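Local coordinates for putative hemin transport system, substrate-binding protein (Burkholderia cenocepacia J2315, PDB 5GIZ) that binds heme in the periplasm and probably hands it on to the membrane transporter of a bacterial heme-uptake system, at residues D68-S73 and V90-F95; L57-L62 and A83-A88. One frame throughout, in Å; residues are numbered along the deposited sequence.

Contact 1: residues D68-S73 and V90-F95; sequences DLVLAS and VTVTTF
The carbonyl oxygen of Ala-72 meets three groups: Phe-95 N donates a hydrogen bond of 2.9 Å to Ala-72 O nearly along the C=O axis, Thr-94 CA adds a C-H...O contact, and the edge of the Phe-95 ring reaches it through CD1, with the oxygen in the ring plane. Val-70 O has the first two of these, a hydrogen bond from Thr-93 N at 2.9 Å (169°) and a C-H...O contact from Val-92 CA. Val-70 N donates to Thr-91 O and Ala-72 N to Thr-93 O, both on strand 91-94, which completes a parallel register. At the start of the pair, one water replaces a direct bond, donating to Asp-68 O and accepting from Thr-91 N at 2.9 Å. On one face Val-92 straddles the gap, CG2 against Val-70 CB (4.1 Å) and CG1 against Ala-72 CB. On the other, Leu-71 and Phe-95 run side by side, with Leu-71 CB 4.0 Å from Phe-95 CE1. These are the two strands of a right-handed beta-alpha-beta crossover: strand 91-94 ends the four-stranded parallel sheet, strand 69-72 also pairs with strand 6-11, helix 79-87 packs against Val-92, and helix 101-114 against Leu-71 and Phe-95.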
loop_
_atom_site.group_PDB
_atom_site.type_symbol
_atom_site.label_atom_id
_atom_site.label_comp_id
_atom_site.label_asym_id
_atom_site.label_seq_id
_atom_site.Cartn_x
_atom_site.Cartn_y
_atom_site.Cartn_z
ATOM N N ASP A 68 12.046 14.954 -16.687
ATOM C CA ASP A 68 12.149 14.277 -17.968
ATOM C C ASP A 68 11.197 13.088 -18.064
ATOM O O ASP A 68 10.823 12.656 -19.167
ATOM C CB ASP A 68 13.571 13.743 -18.162
ATOM C CG ASP A 68 14.585 14.835 -18.199
ATOM O OD1 ASP A 68 14.357 15.879 -18.922
ATOM O OD2 ASP A 68 15.584 14.792 -17.450
ATOM N N LEU A 69 10.833 12.541 -16.896
ATOM C CA LEU A 69 9.988 11.343 -16.847
ATOM C C LEU A 69 9.187 11.340 -15.568
ATOM O O LEU A 69 9.708 11.704 -14.545
ATOM C CB LEU A 69 10.904 10.134 -16.898
ATOM C CG LEU A 69 10.305 8.742 -16.698
ATOM C CD1 LEU A 69 9.314 8.402 -17.797
ATOM C CD2 LEU A 69 11.409 7.690 -16.620
ATOM N N VAL A 70 7.940 10.887 -15.638
ATOM C CA VAL A 70 7.075 10.668 -14.512
ATOM C C VAL A 70 6.670 9.186 -14.524
ATOM O O VAL A 70 6.156 8.700 -15.521
ATOM C CB VAL A 70 5.799 11.555 -14.565
ATOM C CG1 VAL A 70 4.829 11.171 -13.467
ATOM C CG2 VAL A 70 6.137 13.039 -14.554
ATOM N N LEU A 71 6.899 8.499 -13.427
ATOM C CA LEU A 71 6.391 7.180 -13.188
ATOM C C LEU A 71 5.173 7.324 -12.327
ATOM O O LEU A 71 5.262 7.843 -11.217
ATOM C CB LEU A 71 7.430 6.325 -12.469
ATOM C CG LEU A 71 8.823 6.300 -13.125
ATOM C CD1 LEU A 71 9.794 5.535 -12.188
ATOM C CD2 LEU A 71 8.758 5.759 -14.506
ATOM N N ALA A 72 4.027 6.897 -12.852
ATOM C CA ALA A 72 2.762 7.157 -12.208
ATOM C C ALA A 72 1.982 5.923 -11.887
ATOM O O ALA A 72 1.801 5.028 -12.739
ATOM C CB ALA A 72 1.907 8.064 -13.094
ATOM N N SER A 73 1.497 5.876 -10.666
ATOM C CA SER A 73 0.684 4.746 -10.243
ATOM C C SER A 73 -0.663 4.872 -10.926
ATOM O O SER A 73 -1.062 5.951 -11.429
ATOM C CB SER A 73 0.520 4.782 -8.741
ATOM O OG SER A 73 -0.264 5.892 -8.445
ATOM N N VAL A 90 6.277 15.996 -21.338
ATOM C CA VAL A 90 6.884 15.078 -20.370
ATOM C C VAL A 90 6.299 13.686 -20.598
ATOM O O VAL A 90 5.090 13.532 -20.723
ATOM C CB VAL A 90 6.605 15.571 -18.934
ATOM C CG1 VAL A 90 7.209 14.624 -17.910
ATOM C CG2 VAL A 90 7.154 16.969 -18.735
ATOM N N THR A 91 7.168 12.694 -20.621
ATOM C CA THR A 91 6.785 11.297 -20.694
ATOM C C THR A 91 6.195 10.865 -19.356
ATOM O O THR A 91 6.797 11.049 -18.300
ATOM C CB THR A 91 7.993 10.386 -21.036
ATOM O OG1 THR A 91 8.487 10.786 -22.340
ATOM C CG2 THR A 91 7.610 8.861 -21.048
ATOM N N VAL A 92 5.028 10.246 -19.405
ATOM C CA VAL A 92 4.379 9.765 -18.224
ATOM C C VAL A 92 4.125 8.279 -18.480
ATOM O O VAL A 92 3.425 7.904 -19.470
ATOM C CB VAL A 92 3.050 10.473 -17.946
ATOM C CG1 VAL A 92 2.341 9.830 -16.779
ATOM C CG2 VAL A 92 3.219 11.969 -17.732
ATOM N N THR A 93 4.717 7.418 -17.674
ATOM C CA THR A 93 4.551 5.977 -17.797
ATOM C C THR A 93 3.735 5.537 -16.610
ATOM O O THR A 93 4.103 5.731 -15.452
ATOM C CB THR A 93 5.921 5.317 -17.884
ATOM O OG1 THR A 93 6.609 5.869 -19.044
ATOM C CG2 THR A 93 5.832 3.808 -17.964
ATOM N N THR A 94 2.613 4.881 -16.906
ATOM C CA THR A 94 1.631 4.531 -15.925
ATOM C C THR A 94 1.666 3.044 -15.633
ATOM O O THR A 94 1.841 2.228 -16.547
ATOM C CB THR A 94 0.248 5.016 -16.388
ATOM O OG1 THR A 94 0.311 6.429 -16.585
ATOM C CG2 THR A 94 -0.773 4.791 -15.376
ATOM N N PHE A 95 1.505 2.685 -14.367
ATOM C CA PHE A 95 1.581 1.298 -13.910
ATOM C C PHE A 95 0.198 0.810 -13.515
ATOM O O PHE A 95 -0.672 1.594 -13.157
ATOM C CB PHE A 95 2.620 1.220 -12.750
ATOM C CG PHE A 95 4.013 1.467 -13.230
ATOM C CD1 PHE A 95 4.479 2.756 -13.427
ATOM C CD2 PHE A 95 4.862 0.422 -13.549
ATOM C CE1 PHE A 95 5.741 3.030 -13.960
ATOM C CE2 PHE A 95 6.115 0.681 -14.093
ATOM C CZ PHE A 95 6.577 1.984 -14.277
HETATM O O HOH W 1 9.914 13.552 -21.214
#

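Contact 2: residues L57-L62 and A83-A88; sequences LSAEGL and AQVKGA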
loop_
_atom_site.group_PDB
_atom_site.type_symbol
_atom_site.label_atom_id
_atom_site.label_comp_id
_atom_site.label_asym_id
_atom_site.label_seq_id
_atom_site.Cartn_x
_atom_site.Cartn_y
_atom_site.Cartn_z
ATOM N N LEU A 57 -2.982 16.089 -7.903
ATOM C CA LEU A 57 -1.644 16.579 -8.254
ATOM C C LEU A 57 -1.700 18.011 -8.724
ATOM O O LEU A 57 -2.672 18.406 -9.387
ATOM C CB LEU A 57 -1.019 15.696 -9.327
ATOM C CG LEU A 57 -0.665 14.264 -8.950
ATOM C CD1 LEU A 57 -0.235 13.449 -10.121
ATOM C CD2 LEU A 57 0.434 14.235 -7.910
ATOM N N SER A 58 -0.665 18.796 -8.409
ATOM C CA SER A 58 -0.465 20.087 -9.026
ATOM C C SER A 58 0.403 19.930 -10.264
ATOM O O SER A 58 1.618 19.708 -10.161
ATOM C CB SER A 58 0.219 21.052 -8.072
ATOM O OG SER A 58 0.605 22.257 -8.729
ATOM N N ALA A 59 -0.216 20.058 -11.441
ATOM C CA ALA A 59 0.541 19.904 -12.648
ATOM C C ALA A 59 1.628 20.984 -12.755
ATOM O O ALA A 59 2.761 20.694 -13.144
ATOM C CB ALA A 59 -0.364 19.913 -13.862
ATOM N N GLU A 60 1.285 22.223 -12.396
ATOM C CA GLU A 60 2.232 23.306 -12.421
ATOM C C GLU A 60 3.391 23.075 -11.469
ATOM O O GLU A 60 4.537 23.321 -11.817
ATOM C CB GLU A 60 1.571 24.626 -12.003
ATOM C CG GLU A 60 0.343 24.964 -12.793
ATOM C CD GLU A 60 -0.926 24.666 -12.011
ATOM O OE1 GLU A 60 -1.539 25.664 -11.541
ATOM O OE2 GLU A 60 -1.314 23.477 -11.841
ATOM N N GLY A 61 3.077 22.610 -10.267
ATOM C CA GLY A 61 4.121 22.293 -9.294
ATOM C C GLY A 61 5.031 21.200 -9.772
ATOM O O GLY A 61 6.268 21.283 -9.676
ATOM N N LEU A 62 4.413 20.160 -10.284
ATOM C CA LEU A 62 5.148 19.046 -10.861
ATOM C C LEU A 62 6.056 19.508 -11.996
ATOM O O LEU A 62 7.265 19.227 -12.016
ATOM C CB LEU A 62 4.116 17.980 -11.271
ATOM C CG LEU A 62 4.673 16.633 -11.707
ATOM C CD1 LEU A 62 3.577 15.561 -11.653
ATOM C CD2 LEU A 62 5.260 16.670 -13.128
ATOM N N ALA A 83 -3.013 15.129 -17.970
ATOM C CA ALA A 83 -3.048 15.593 -19.331
ATOM C C ALA A 83 -2.178 16.853 -19.524
ATOM O O ALA A 83 -1.516 16.991 -20.559
ATOM C CB ALA A 83 -4.485 15.852 -19.730
ATOM N N GLN A 84 -2.212 17.781 -18.564
ATOM C CA GLN A 84 -1.380 18.977 -18.637
ATOM C C GLN A 84 0.120 18.616 -18.647
ATOM O O GLN A 84 0.913 19.239 -19.366
ATOM C CB GLN A 84 -1.691 19.949 -17.488
ATOM C CG GLN A 84 -1.003 21.293 -17.632
ATOM C CD GLN A 84 -1.351 22.296 -16.528
ATOM O OE1 GLN A 84 -2.342 22.138 -15.805
ATOM N NE2 GLN A 84 -0.518 23.325 -16.390
ATOM N N VAL A 85 0.505 17.601 -17.871
ATOM C CA VAL A 85 1.923 17.191 -17.828
ATOM C C VAL A 85 2.386 16.562 -19.142
ATOM O O VAL A 85 3.467 16.900 -19.697
ATOM C CB VAL A 85 2.183 16.228 -16.639
ATOM C CG1 VAL A 85 3.597 15.606 -16.684
ATOM C CG2 VAL A 85 1.941 16.944 -15.309
ATOM N N LYS A 86 1.548 15.690 -19.697
ATOM C CA LYS A 86 1.842 15.090 -20.971
ATOM C C LYS A 86 1.883 16.168 -22.051
ATOM O O LYS A 86 2.746 16.143 -22.920
ATOM C CB LYS A 86 0.765 14.059 -21.313
ATOM C CG LYS A 86 0.891 12.748 -20.520
ATOM C CD LYS A 86 -0.198 11.783 -20.952
ATOM C CE LYS A 86 -0.255 10.545 -20.091
ATOM N NZ LYS A 86 -1.540 9.804 -20.278
ATOM N N GLY A 87 0.971 17.135 -21.971
ATOM C CA GLY A 87 0.911 18.214 -22.946
ATOM C C GLY A 87 2.104 19.143 -22.958
ATOM O O GLY A 87 2.321 19.878 -23.941
ATOM N N ALA A 88 2.879 19.150 -21.871
ATOM C CA ALA A 88 4.124 19.936 -21.780
ATOM C C ALA A 88 5.319 19.150 -22.335
ATOM O O ALA A 88 6.469 19.615 -22.287
ATOM C CB ALA A 88 4.400 20.323 -20.333
#
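Ala-59 CB meets the flat end of Gln-84, 3.6 Å from OE1 and 3.7 Å from CD, and the aliphatic part of that side chain lies along the same methyl. Gln-84 gets there fully stretched, with CG anti to the backbone N (chi1 -171°) and the chain extended beyond it, so that NE2 ends 4.0 Å from Glu-60 CG. Deeper in, Val-85 CG2 sits between two partners, 4.0 Å from Ala-59 CB and 4.0 Å from Leu-62 CD2; the Leu-62 and Val-85 side chains cross at about a right angle. The contact is therefore apolar at its buried side and edged by the exposed Gln-84 and Glu-60. Behind it, Ser-58 fixes the start of the short helix: as N-cap its OG accepts from Gly-61 N at 2.9 Å (154°), while Ser-58 O takes Leu-62 N. This first turn sets Ala-59 and Leu-62 facing Val-85. The other helix is nearing its end here, where Gly-87 N still bonds to Ala-83 O. Helices 59-64 and 79-87 are thus neighbours on one face of the parallel sheet, Leu-62 resting on Ile-9 of strand 6-11 and Val-85 on Val-92 of strand 91-94.

Contact 2 is a layer laid over one face of contact 1, their centres 11 Å apart. Val-92 CG2 packs on Lys-86 CG (3.7 Å) and Val-85 CG1 (3.8 Å), Val-90 CB on Val-85 O (3.5 Å), and Val-70 CG2 on Leu-62 CD2 (4.0 Å). Their segments alternate along the chain, helix 59-64 leading into strand 69-72, then helix 79-87 and strand 91-94, so the two contacts interleave. The heme site probably lies just past the C-terminal end of strand 69-72: the Ser-73 side chain is about 3 Å from that of Gln-54, which binds heme in another structure of this protein, whereas the side chain of Leu-62 is about 10 Å from that of Gln-54.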